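Local coordinates for protein probable chitinase (Chromobacterium violaceum, PDB 5JH8) that probably binds and breaks down chitin as a family 18 glycosyl hydrolase, at residues P208-G220 / Y289-E302. Residues are numbered along the deposited sequence; the frame is centred on the assembly and turned at random.
Sequences PAAKILNGIPAYG and YGLGGTSLYALGME. With HIS (histidine), chain F; 6KY ((2S)-2-(dimethylamino)-4-(methylselanyl)butanoic acid), chain E.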
ATOM      1  N   PRO A 208     -11.511  -7.147  12.855  1.00  9.55           N
ATOM      2  CA  PRO A 208     -11.603  -6.068  13.839  1.00  9.05           C
ATOM      3  C   PRO A 208     -10.994  -4.801  13.261  1.00  9.12           C
ATOM      4  O   PRO A 208      -9.893  -4.817  12.711  1.00  9.11           O
ATOM      5  CB  PRO A 208     -10.790  -6.600  15.021  1.00 10.33           C
ATOM      6  CG  PRO A 208     -10.845  -8.079  14.875  1.00 10.92           C
ATOM      7  CD  PRO A 208     -10.811  -8.321  13.398  1.00 10.19           C
ATOM      8  N   ALA A 209     -11.707  -3.688  13.419  1.00  9.09           N
ATOM      9  CA  ALA A 209     -11.272  -2.464  12.762  1.00  8.27           C
ATOM     10  C   ALA A 209      -9.873  -2.050  13.199  1.00  8.40           C
ATOM     11  O   ALA A 209      -9.119  -1.493  12.397  1.00  8.24           O
ATOM     12  CB  ALA A 209     -12.265  -1.338  13.017  1.00  8.81           C
ATOM     13  N   ALA A 210      -9.499  -2.330  14.454  1.00  8.86           N
ATOM     14  CA  ALA A 210      -8.180  -1.946  14.944  1.00  9.16           C
ATOM     15  C   ALA A 210      -7.059  -2.672  14.225  1.00  8.60           C
ATOM     16  O   ALA A 210      -5.902  -2.260  14.335  1.00  9.07           O
ATOM     17  CB  ALA A 210      -8.087  -2.205  16.444  1.00 10.31           C
ATOM     18  N   LYS A 211      -7.364  -3.734  13.477  1.00  8.55           N
ATOM     19  CA  LYS A 211      -6.376  -4.440  12.683  1.00  9.03           C
ATOM     20  C   LYS A 211      -6.363  -4.011  11.226  1.00  9.34           C
ATOM     21  O   LYS A 211      -5.690  -4.642  10.418  1.00 13.57           O
ATOM     22  CB  LYS A 211      -6.634  -5.943  12.752  1.00  9.95           C
ATOM     23  CG  LYS A 211      -6.499  -6.554  14.113  1.00 12.85           C
ATOM     24  CD  LYS A 211      -6.709  -8.053  13.975  1.00 15.21           C
ATOM     25  CE  LYS A 211      -5.744  -8.822  14.802  1.00 14.41           C
ATOM     26  NZ  LYS A 211      -5.854 -10.260  14.529  1.00 13.17           N
ATOM     27  N   ILE A 212      -7.124  -2.990  10.864  1.00  7.68           N
ATOM     28  CA  ILE A 212      -7.172  -2.495   9.499  1.00  7.75           C
ATOM     29  C   ILE A 212      -6.415  -1.180   9.403  1.00  7.49           C
ATOM     30  O   ILE A 212      -6.597  -0.288  10.232  1.00  7.98           O
ATOM     31  CB  ILE A 212      -8.632  -2.321   9.046  1.00  8.61           C
ATOM     32  CG1 ILE A 212      -9.374  -3.667   9.027  1.00  8.63           C
ATOM     33  CG2 ILE A 212      -8.714  -1.591   7.706  1.00  9.54           C
ATOM     34  CD1 ILE A 212      -8.844  -4.677   8.067  1.00 10.00           C
ATOM     35  N   LEU A 213      -5.584  -1.067   8.365  1.00  6.69           N
ATOM     36  CA  LEU A 213      -5.032   0.202   7.919  1.00  6.67           C
ATOM     37  C   LEU A 213      -5.661   0.518   6.566  1.00  6.85           C
ATOM     38  O   LEU A 213      -5.703  -0.355   5.696  1.00  7.30           O
ATOM     39  CB  LEU A 213      -3.511   0.124   7.734  1.00  7.13           C
ATOM     40  CG  LEU A 213      -2.702  -0.478   8.867  1.00  7.21           C
ATOM     41  CD1 LEU A 213      -1.283  -0.659   8.410  1.00  8.76           C
ATOM     42  CD2 LEU A 213      -2.762   0.393  10.120  1.00  8.33           C
ATOM     43  N   ASN A 214      -6.168   1.746   6.372  1.00  6.74           N
ATOM     44  CA  ASN A 214      -6.482   2.159   5.017  1.00  7.00           C
ATOM     45  C   ASN A 214      -5.205   2.595   4.315  1.00  6.45           C
ATOM     46  O   ASN A 214      -4.114   2.598   4.891  1.00  6.82           O
ATOM     47  CB  ASN A 214      -7.628   3.171   4.966  1.00  6.99           C
ATOM     48  CG  ASN A 214      -7.256   4.531   5.492  1.00  7.09           C
ATOM     49  OD1 ASN A 214      -6.367   4.676   6.314  1.00  7.85           O
ATOM     50  ND2 ASN A 214      -7.973   5.560   5.020  1.00  7.72           N
ATOM     51  N   GLY A 215      -5.357   2.931   3.045  1.00  6.59           N
ATOM     52  CA  GLY A 215      -4.241   3.332   2.202  1.00  6.16           C
ATOM     53  C   GLY A 215      -4.549   4.629   1.490  1.00  6.31           C
ATOM     54  O   GLY A 215      -5.648   4.819   0.951  1.00  7.06           O
ATOM     55  N   ILE A 216      -3.560   5.522   1.473  1.00  5.93           N
ATOM     56  CA  ILE A 216      -3.701   6.837   0.847  1.00  6.10           C
ATOM     57  C   ILE A 216      -2.527   7.035  -0.100  1.00  5.75           C
ATOM     58  O   ILE A 216      -1.370   6.883   0.306  1.00  6.58           O
ATOM     59  CB  ILE A 216      -3.735   7.975   1.886  1.00  6.72           C
ATOM     60  CG1 ILE A 216      -4.804   7.695   2.943  1.00  7.72           C
ATOM     61  CG2 ILE A 216      -3.924   9.312   1.188  1.00  8.41           C
ATOM     62  CD1 ILE A 216      -4.815   8.712   4.088  1.00  8.17           C
ATOM     63  N   PRO A 217      -2.793   7.350  -1.370  1.00  6.10           N
ATOM     64  CA  PRO A 217      -1.704   7.535  -2.328  1.00  6.47           C
ATOM     65  C   PRO A 217      -1.140   8.944  -2.277  1.00  6.43           C
ATOM     66  O   PRO A 217      -1.873   9.924  -2.156  1.00  7.63           O
ATOM     67  CB  PRO A 217      -2.402   7.291  -3.667  1.00  6.96           C
ATOM     68  CG  PRO A 217      -3.803   7.872  -3.439  1.00  6.81           C
ATOM     69  CD  PRO A 217      -4.129   7.523  -1.996  1.00  6.60           C
ATOM     70  N   ALA A 218       0.178   9.034  -2.418  1.00  6.06           N
ATOM     71  CA  ALA A 218       0.879  10.297  -2.657  1.00  6.12           C
ATOM     72  C   ALA A 218       1.107  10.524  -4.138  1.00  6.46           C
ATOM     73  O   ALA A 218       2.146  11.032  -4.564  1.00  6.28           O
ATOM     74  CB  ALA A 218       2.185  10.335  -1.873  1.00  7.39           C
ATOM     75  N   TYR A 219       0.112  10.145  -4.936  1.00  6.54           N
ATOM     76  CA  TYR A 219       0.197  10.223  -6.382  1.00  7.16           C
ATOM     77  C   TYR A 219      -1.226  10.168  -6.926  1.00  6.47           C
ATOM     78  O   TYR A 219      -2.189   9.825  -6.219  1.00  6.87           O
ATOM     79  CB  TYR A 219       1.044   9.072  -6.995  1.00  7.15           C
ATOM     80  CG  TYR A 219       0.404   7.706  -6.801  1.00  6.90           C
ATOM     81  CD1 TYR A 219       0.621   6.946  -5.657  1.00  6.87           C
ATOM     82  CD2 TYR A 219      -0.453   7.204  -7.752  1.00  6.50           C
ATOM     83  CE1 TYR A 219      -0.016   5.754  -5.457  1.00  7.08           C
ATOM     84  CE2 TYR A 219      -1.118   6.005  -7.562  1.00  7.09           C
ATOM     85  CZ  TYR A 219      -0.899   5.284  -6.411  1.00  7.40           C
ATOM     86  OH  TYR A 219      -1.534   4.098  -6.164  1.00  7.95           O
ATOM     87  N   GLY A 220      -1.321  10.485  -8.217  1.00  6.89           N
ATOM     88  CA  GLY A 220      -2.475  10.207  -9.037  1.00  7.15           C
ATOM     89  C   GLY A 220      -1.998   9.736 -10.391  1.00  6.38           C
ATOM     90  O   GLY A 220      -0.825   9.384 -10.550  1.00  7.17           O
ATOM     91  N   TYR A 289     -13.944   5.014  11.497  1.00 12.03           N
ATOM     92  CA  TYR A 289     -14.140   3.567  11.538  1.00 11.30           C
ATOM     93  C   TYR A 289     -13.489   2.885  12.737  1.00 11.79           C
ATOM     94  O   TYR A 289     -13.732   1.692  12.945  1.00 14.20           O
ATOM     95  CB  TYR A 289     -13.570   2.901  10.280  1.00 12.37           C
ATOM     96  CG  TYR A 289     -14.399   3.038   9.024  1.00 13.08           C
ATOM     97  CD1 TYR A 289     -14.309   4.168   8.225  1.00 13.30           C
ATOM     98  CD2 TYR A 289     -15.249   2.023   8.621  1.00 13.46           C
ATOM     99  CE1 TYR A 289     -15.043   4.280   7.067  1.00 14.53           C
ATOM    100  CE2 TYR A 289     -15.995   2.133   7.471  1.00 13.87           C
ATOM    101  CZ  TYR A 289     -15.889   3.265   6.695  1.00 14.70           C
ATOM    102  OH  TYR A 289     -16.608   3.393   5.541  1.00 16.27           O
ATOM    103  N   GLY A 290     -12.672   3.582  13.517  1.00 10.86           N
ATOM    104  CA  GLY A 290     -11.880   2.896  14.518  1.00 10.31           C
ATOM    105  C   GLY A 290     -10.767   2.053  13.937  1.00  9.09           C
ATOM    106  O   GLY A 290     -10.450   0.988  14.480  1.00  9.63           O
ATOM    107  N   LEU A 291     -10.183   2.480  12.820  1.00  8.53           N
ATOM    108  CA  LEU A 291      -9.123   1.715  12.201  1.00  8.20           C
ATOM    109  C   LEU A 291      -7.880   1.711  13.087  1.00  8.07           C
ATOM    110  O   LEU A 291      -7.677   2.578  13.944  1.00  8.91           O
ATOM    111  CB  LEU A 291      -8.738   2.300  10.843  1.00  8.10           C
ATOM    112  CG  LEU A 291      -9.866   2.459   9.818  1.00  8.30           C
ATOM    113  CD1 LEU A 291      -9.289   2.944   8.497  1.00  8.19           C
ATOM    114  CD2 LEU A 291     -10.639   1.167   9.621  1.00  8.44           C
ATOM    115  N   GLY A 292      -7.009   0.737  12.832  1.00  8.52           N
ATOM    116  CA  GLY A 292      -5.707   0.708  13.463  1.00  8.87           C
ATOM    117  C   GLY A 292      -4.785   1.814  13.021  1.00  8.15           C
ATOM    118  O   GLY A 292      -3.792   2.079  13.706  1.00  8.86           O
ATOM    119  N   GLY A 293      -5.067   2.428  11.879  1.00  7.90           N
ATOM    120  CA  GLY A 293      -4.229   3.484  11.370  1.00  7.36           C
ATOM    121  C   GLY A 293      -4.347   3.576   9.869  1.00  6.32           C
ATOM    122  O   GLY A 293      -5.327   3.106   9.282  1.00  6.94           O
ATOM    123  N   THR A 294      -3.353   4.237   9.290  1.00  6.26           N
ATOM    124  CA  THR A 294      -3.322   4.481   7.863  1.00  6.02           C
ATOM    125  C   THR A 294      -1.954   4.114   7.313  1.00  6.18           C
ATOM    126  O   THR A 294      -0.995   3.935   8.057  1.00  7.24           O
ATOM    127  CB  THR A 294      -3.695   5.941   7.551  1.00  7.89           C
ATOM    128  OG1 THR A 294      -3.972   6.104   6.167  1.00  8.17           O
ATOM    129  CG2 THR A 294      -2.619   6.945   7.992  1.00  8.11           C
ATOM    130  N   SER A 295      -1.886   4.009   6.001  1.00  6.19           N
ATOM    131  CA  SER A 295      -0.660   3.709   5.290  1.00  6.24           C
ATOM    132  C   SER A 295      -0.573   4.634   4.085  1.00  6.06           C
ATOM    133  O   SER A 295      -1.602   4.946   3.461  1.00  6.40           O
ATOM    134  CB  SER A 295      -0.616   2.236   4.875  1.00  6.34           C
ATOM    135  OG  SER A 295      -1.651   1.880   3.974  1.00  7.05           O
ATOM    136  N   LEU A 296       0.641   5.090   3.780  1.00  5.47           N
ATOM    137  CA  LEU A 296       0.888   6.122   2.781  1.00  6.15           C
ATOM    138  C   LEU A 296       1.852   5.574   1.741  1.00  5.99           C
ATOM    139  O   LEU A 296       2.933   5.095   2.099  1.00  6.56           O
ATOM    140  CB  LEU A 296       1.483   7.383   3.421  1.00  6.25           C
ATOM    141  CG  LEU A 296       0.682   8.081   4.547  1.00  7.13           C
ATOM    142  CD1 LEU A 296      -0.791   8.313   4.222  1.00  7.11           C
ATOM    143  CD2 LEU A 296       0.802   7.368   5.902  1.00  7.20           C
ATOM    144  N   TYR A 297       1.487   5.665   0.473  1.00  5.69           N
ATOM    145  CA  TYR A 297       2.302   5.101  -0.590  1.00  6.36           C
ATOM    146  C   TYR A 297       2.661   6.221  -1.559  1.00  6.05           C
ATOM    147  O   TYR A 297       1.783   6.699  -2.290  1.00  6.74           O
ATOM    148  CB  TYR A 297       1.562   3.972  -1.337  1.00  6.62           C
ATOM    149  CG  TYR A 297       2.518   3.190  -2.205  1.00  7.12           C
ATOM    150  CD1 TYR A 297       2.795   3.592  -3.496  1.00  7.56           C
ATOM    151  CD2 TYR A 297       3.243   2.135  -1.692  1.00  7.81           C
ATOM    152  CE1 TYR A 297       3.715   2.931  -4.280  1.00  8.26           C
ATOM    153  CE2 TYR A 297       4.191   1.485  -2.460  1.00  8.83           C
ATOM    154  CZ  TYR A 297       4.425   1.900  -3.758  1.00  8.67           C
ATOM    155  OH  TYR A 297       5.341   1.283  -4.573  1.00 10.85           O
ATOM    156  N   ALA A 298       3.927   6.671  -1.623  1.00  6.17           N
ATOM    157  CA  ALA A 298       5.112   6.172  -0.927  1.00  6.10           C
ATOM    158  C   ALA A 298       6.098   7.353  -0.752  1.00  5.75           C
ATOM    159  O   ALA A 298       5.997   8.381  -1.413  1.00  6.63           O
ATOM    160  CB  ALA A 298       5.787   5.068  -1.714  1.00  6.50           C
ATOM    161  N   LEU A 299       7.061   7.156   0.145  1.00  6.08           N
ATOM    162  CA  LEU A 299       8.079   8.160   0.417  1.00  6.07           C
ATOM    163  C   LEU A 299       8.864   8.503  -0.844  1.00  6.06           C
ATOM    164  O   LEU A 299       9.333   7.633  -1.577  1.00  6.83           O
ATOM    165  CB  LEU A 299       9.028   7.641   1.500  1.00  6.00           C
ATOM    166  CG  LEU A 299       8.427   7.512   2.901  1.00  6.16           C
ATOM    167  CD1 LEU A 299       9.333   6.639   3.750  1.00  6.60           C
ATOM    168  CD2 LEU A 299       8.214   8.867   3.608  1.00  6.85           C
ATOM    169  N   GLY A 300       9.027   9.799  -1.082  1.00  6.08           N
ATOM    170  CA  GLY A 300       9.723  10.297  -2.239  1.00  7.14           C
ATOM    171  C   GLY A 300       8.797  10.921  -3.257  1.00  7.99           C
ATOM    172  O   GLY A 300       9.272  11.598  -4.170  1.00 11.21           O
HETATM  173  N   MSE A 301       7.493  10.707  -3.127  1.00  6.47           N
HETATM  174  CA  MSE A 301       6.537  11.254  -4.071  1.00  6.17           C
HETATM  175  C   MSE A 301       5.912  12.565  -3.606  1.00  6.56           C
HETATM  176  O   MSE A 301       5.162  13.201  -4.359  1.00  7.42           O
HETATM  177  CB  MSE A 301       5.401  10.252  -4.277  1.00  6.39           C
HETATM  178  CG  MSE A 301       5.838   8.927  -4.796  1.00  7.34           C
HETATM  179 SE   MSE A 301       4.242   7.849  -5.060  1.00  7.94          SE
HETATM  180  CE  MSE A 301       5.112   6.193  -5.639  1.00 10.69           C
ATOM    181  N   GLU A 302       6.139  12.915  -2.351  1.00  7.49           N
ATOM    182  CA  GLU A 302       5.338  13.902  -1.640  1.00  7.38           C
ATOM    183  C   GLU A 302       6.118  15.183  -1.362  1.00  8.06           C
ATOM    184  O   GLU A 302       7.285  15.324  -1.712  1.00  8.64           O
ATOM    185  CB  GLU A 302       4.765  13.285  -0.363  1.00  7.63           C
ATOM    186  CG  GLU A 302       5.701  13.219   0.851  1.00  8.10           C
ATOM    187  CD  GLU A 302       6.697  12.087   0.838  1.00  7.44           C
ATOM    188  OE1 GLU A 302       7.491  11.952  -0.126  1.00  7.68           O
ATOM    189  OE2 GLU A 302       6.738  11.319   1.831  1.00  8.79           O
TER
HETATM  190  N   HIS F 505       2.287  -1.138  -6.258  1.00 14.22           N
HETATM  191  CA  HIS F 505       3.497  -1.517  -5.535  1.00 14.79           C
HETATM  192  C   HIS F 505       4.515  -2.104  -6.502  1.00 17.26           C
HETATM  193  O   HIS F 505       4.174  -2.594  -7.587  1.00 18.47           O
HETATM  194  CB  HIS F 505       3.167  -2.511  -4.418  1.00 13.58           C
HETATM  195  CG  HIS F 505       2.408  -1.908  -3.275  1.00 12.04           C
HETATM  196  ND1 HIS F 505       2.319  -2.513  -2.040  1.00 12.71           N
HETATM  197  CD2 HIS F 505       1.685  -0.766  -3.185  1.00 11.78           C
HETATM  198  CE1 HIS F 505       1.598  -1.759  -1.232  1.00 13.16           C
HETATM  199  NE2 HIS F 505       1.180  -0.703  -1.908  1.00 11.83           N
HETATM  200  OXT HIS F 505       5.712  -2.089  -6.213  1.00 19.47           O
HETATM  201  N   6KY E 504       0.422   1.484  -7.287  1.00 14.05           N
HETATM  202  CA  6KY E 504       0.958   0.183  -7.799  1.00 15.02           C
HETATM  203  C   6KY E 504       2.278  -0.124  -7.124  1.00 14.35           C
HETATM  204  O   6KY E 504       3.261   0.573  -7.353  1.00 14.74           O
HETATM  205  CB  6KY E 504       1.112   0.147  -9.333  1.00 17.91           C
HETATM  206  CG  6KY E 504      -0.244   0.281 -10.048  1.00 20.59           C
HETATM  207 SE   6KY E 504      -0.142   0.104 -11.996  1.00 23.10          SE
HETATM  208  CE  6KY E 504       0.621   1.865 -12.347  1.00 24.60           C
HETATM  209  CN1 6KY E 504       1.132   2.677  -7.787  1.00 14.15           C
HETATM  210  CN2 6KY E 504       0.386   1.550  -5.806  1.00 13.04           C
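Turned to +63° about chi1, Ser-295 holds OG between its own backbone N and carbonyl carbon, where the hydroxyl reaches Asn-214 O at 2.7 Å; Thr-294, with OG1 opposite its backbone N (chi1 -166°), gives that hydroxyl to Asn-214 OD1 at 2.8 Å. The second bond arrives from above the amide's carbonyl plane. Asn-214 is thus gripped through both backbone and side chain, and its ND2 goes on to Lys-282 O. Ser-295 OG has a second partner in Gln-174 NE2, a residue of the histidine pocket.

Strands 212-217 and 293-297 run parallel, and their pairing is firmer toward the C-terminal ends: Ser-295 O takes Ile-216 N, Ile-216 O takes Tyr-297 N, and Tyr-297 O takes Ala-218 N at 2.8 Å in an almost straight bond (177°). At the other end Gly-292 N makes only weak bonds to Ala-209 O and Ile-212 O. On the face carrying Thr-294, Leu-296 CD1 lies 3.8 Å from Ile-216 CB, the two side chains lying alongside and pointing the same way, and Phe-306 and Trp-307 of helix 304-309 pack against Leu-296.

Past the break at Ala-218, the Tyr-219 ring presents its CD1 edge to Tyr-297 O, while the selenium of Met-301, a selenomethionine, sits obliquely 3.8 Å from Tyr-219 CD1 in a Met-aromatic contact. Tyr-297 is sandwiched: the bound histidine's CD2 lies 3.4 Å above one ring face, Ala-298 CB over the other. The peptide joining Tyr-297 to Ala-298 is cis. Tyr-219 OH bonds to Asp-179 and Tyr-297 OH to Tyr-11, so both hydroxyls are held beside the bound (2S)-2-(dimethylamino)-4-(methylselanyl)butanoic acid, and Tyr-297 also lines the histidine site. Neighbouring parallel strands delivering pocket residues from their C-terminal ends are characteristic of the TIM barrel of family 18 glycosyl hydrolases.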